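Local coordinates for protein cytokinin riboside 5'-monophosphate phosphoribohydrolase (Streptomyces coelicolor, PDB 5ZI9) that belongs to the SLOG clan of Rossmann-like proteins and carries an extended N-terminal arm, at residues P12-Q16 / Q27-S31. Numbering follows the deposited sequence.
Sequences PPEEQ and QVQES
Pro12 and Pro13 are extended (phi/psi -65/127 and -43/150), Glu14 turns at -101/-19, and Glu15 and Gln16 start strand 15-18, the first arm of a two-stranded antiparallel hairpin with 21-24. After that hairpin, segment 27-31 runs as a loop: Val28 (-60/140) and Gln29 (-90/156) are extended, Glu30 bends at -87/-20. The CA atoms come nearest at Gln16 and Val28, 6.5 Å apart, and 206 Å² is buried in all. Val28 (chi1 155°, t) points toward 12-16: its CG1 lies 3.7 Å from Pro13 O and 4.4 Å from Pro13 CD, its CG2 4.1 Å from Glu14 O. Gln16 (chi1 -86°, m; chi2 t) reaches along Val28, with OE1 3.5 Å from Val28 CG1, and accepts the one hydrogen bond across the segments, Gln29 N to Gln16 OE1, 3.2 Å at 154°. Glu15 starts away from the loop and forms salt bridges with Arg17 and Arg24. The centre of the contact lies about 51 Å from the centre of the chain, on an N-terminal extension far from the chain's own Rossmann-like core; there a second subunit packs its Pro138 on Pro13 and offers Glu140 to the Glu14 backbone amide. Chemically, the contact between these two segments combines one valine, packed against Pro13 and the backbone of 13-15, with one side-chain carboxamide that takes up a loop amide.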
ATOM      1  N   PRO B  12      27.940  -6.585  21.408  1.00 64.03           N
ATOM      2  CA  PRO B  12      26.636  -6.115  20.943  1.00 60.39           C
ATOM      3  C   PRO B  12      26.879  -4.645  20.706  1.00 56.33           C
ATOM      4  O   PRO B  12      27.384  -3.953  21.569  1.00 60.82           O
ATOM      5  CB  PRO B  12      25.721  -6.322  22.137  1.00 56.88           C
ATOM      6  CG  PRO B  12      26.505  -7.054  23.143  1.00 58.35           C
ATOM      7  CD  PRO B  12      27.793  -7.488  22.552  1.00 59.99           C
ATOM      8  N   PRO B  13      26.538  -4.195  19.525  1.00 48.87           N
ATOM      9  CA  PRO B  13      26.779  -2.840  19.054  1.00 44.02           C
ATOM     10  C   PRO B  13      26.525  -1.640  19.940  1.00 42.91           C
ATOM     11  O   PRO B  13      25.671  -1.595  20.785  1.00 43.92           O
ATOM     12  CB  PRO B  13      25.872  -2.751  17.843  1.00 45.27           C
ATOM     13  CG  PRO B  13      25.363  -4.114  17.596  1.00 46.55           C
ATOM     14  CD  PRO B  13      25.364  -4.780  18.900  1.00 47.02           C
ATOM     15  N   GLU B  14      27.308  -0.617  19.686  1.00 42.86           N
ATOM     16  CA  GLU B  14      27.139   0.623  20.369  1.00 42.41           C
ATOM     17  C   GLU B  14      26.401   1.560  19.461  1.00 39.67           C
ATOM     18  O   GLU B  14      25.852   2.515  19.905  1.00 38.25           O
ATOM     19  CB  GLU B  14      28.451   1.191  20.810  1.00 49.03           C
ATOM     20  CG  GLU B  14      28.550   1.242  22.314  1.00 56.60           C
ATOM     21  CD  GLU B  14      29.954   1.069  22.801  1.00 64.26           C
ATOM     22  OE1 GLU B  14      30.349   1.787  23.730  1.00 68.26           O
ATOM     23  OE2 GLU B  14      30.659   0.208  22.253  1.00 71.82           O
ATOM     24  N   GLU B  15      26.405   1.265  18.179  1.00 35.60           N
ATOM     25  CA  GLU B  15      25.693   2.048  17.184  1.00 36.84           C
ATOM     26  C   GLU B  15      25.106   1.123  16.127  1.00 37.24           C
ATOM     27  O   GLU B  15      25.815   0.264  15.640  1.00 45.14           O
ATOM     28  CB  GLU B  15      26.650   3.011  16.516  1.00 36.63           C
ATOM     29  CG  GLU B  15      25.968   4.302  16.168  1.00 38.48           C
ATOM     30  CD  GLU B  15      26.769   5.149  15.251  1.00 39.63           C
ATOM     31  OE1 GLU B  15      27.011   4.658  14.144  1.00 42.91           O
ATOM     32  OE2 GLU B  15      27.139   6.286  15.626  1.00 42.69           O
ATOM     33  N   GLN B  16      23.826   1.258  15.796  1.00 36.41           N
ATOM     34  CA  GLN B  16      23.190   0.436  14.754  1.00 35.78           C
ATOM     35  C   GLN B  16      22.640   1.382  13.712  1.00 36.11           C
ATOM     36  O   GLN B  16      21.951   2.350  14.056  1.00 36.18           O
ATOM     37  CB  GLN B  16      22.043  -0.438  15.298  1.00 36.98           C
ATOM     38  CG  GLN B  16      22.433  -1.792  15.889  1.00 40.41           C
ATOM     39  CD  GLN B  16      21.227  -2.629  16.388  1.00 43.83           C
ATOM     40  OE1 GLN B  16      20.408  -2.169  17.236  1.00 41.42           O
ATOM     41  NE2 GLN B  16      21.116  -3.881  15.867  1.00 40.77           N
ATOM     42  N   GLN B  27      19.488   2.583  23.357  1.00 29.72           N
ATOM     43  CA  GLN B  27      18.439   2.444  22.398  1.00 29.59           C
ATOM     44  C   GLN B  27      18.727   1.366  21.311  1.00 28.49           C
ATOM     45  O   GLN B  27      17.852   1.002  20.526  1.00 30.35           O
ATOM     46  CB  GLN B  27      18.166   3.823  21.815  1.00 31.75           C
ATOM     47  CG  GLN B  27      16.742   3.966  21.344  1.00 34.95           C
ATOM     48  CD  GLN B  27      15.747   4.268  22.434  1.00 35.12           C
ATOM     49  OE1 GLN B  27      16.105   4.773  23.492  1.00 33.80           O
ATOM     50  NE2 GLN B  27      14.469   3.958  22.168  1.00 38.14           N
ATOM     51  N   VAL B  28      19.936   0.832  21.269  1.00 28.96           N
ATOM     52  CA  VAL B  28      20.234  -0.381  20.471  1.00 29.71           C
ATOM     53  C   VAL B  28      19.398  -1.585  20.930  1.00 31.45           C
ATOM     54  O   VAL B  28      19.186  -1.794  22.109  1.00 33.24           O
ATOM     55  CB  VAL B  28      21.741  -0.706  20.547  1.00 31.54           C
ATOM     56  CG1 VAL B  28      22.076  -2.182  20.299  1.00 32.87           C
ATOM     57  CG2 VAL B  28      22.518   0.199  19.588  1.00 33.93           C
ATOM     58  N   GLN B  29      18.907  -2.396  20.012  1.00 34.09           N
ATOM     59  CA  GLN B  29      18.085  -3.523  20.433  1.00 34.67           C
ATOM     60  C   GLN B  29      18.910  -4.754  20.682  1.00 33.89           C
ATOM     61  O   GLN B  29      19.970  -4.916  20.102  1.00 31.20           O
ATOM     62  CB  GLN B  29      17.025  -3.799  19.396  1.00 37.70           C
ATOM     63  CG  GLN B  29      15.933  -2.748  19.403  1.00 41.36           C
ATOM     64  CD  GLN B  29      15.060  -2.846  18.177  1.00 45.76           C
ATOM     65  OE1 GLN B  29      15.551  -2.828  17.024  1.00 51.08           O
ATOM     66  NE2 GLN B  29      13.756  -2.967  18.404  1.00 46.45           N
ATOM     67  N   GLU B  30      18.373  -5.648  21.505  1.00 36.24           N
ATOM     68  CA  GLU B  30      19.082  -6.882  21.909  1.00 38.99           C
ATOM     69  C   GLU B  30      18.865  -8.038  20.942  1.00 35.23           C
ATOM     70  O   GLU B  30      19.644  -8.973  20.913  1.00 32.49           O
ATOM     71  CB  GLU B  30      18.739  -7.321  23.337  1.00 45.86           C
ATOM     72  CG  GLU B  30      17.640  -6.516  24.064  1.00 55.80           C
ATOM     73  CD  GLU B  30      17.671  -6.712  25.585  1.00 61.40           C
ATOM     74  OE1 GLU B  30      18.710  -6.354  26.205  1.00 62.42           O
ATOM     75  OE2 GLU B  30      16.671  -7.215  26.155  1.00 58.91           O
ATOM     76  N   SER B  31      17.807  -7.973  20.144  1.00 33.67           N
ATOM     77  CA  SER B  31      17.551  -8.959  19.102  1.00 31.20           C
ATOM     78  C   SER B  31      17.632  -8.279  17.772  1.00 31.15           C
ATOM     79  O   SER B  31      17.469  -7.046  17.684  1.00 32.97           O
ATOM     80  CB  SER B  31      16.157  -9.572  19.251  1.00 30.53           C
ATOM     81  OG  SER B  31      15.142  -8.572  19.217  1.00 29.51           O
TER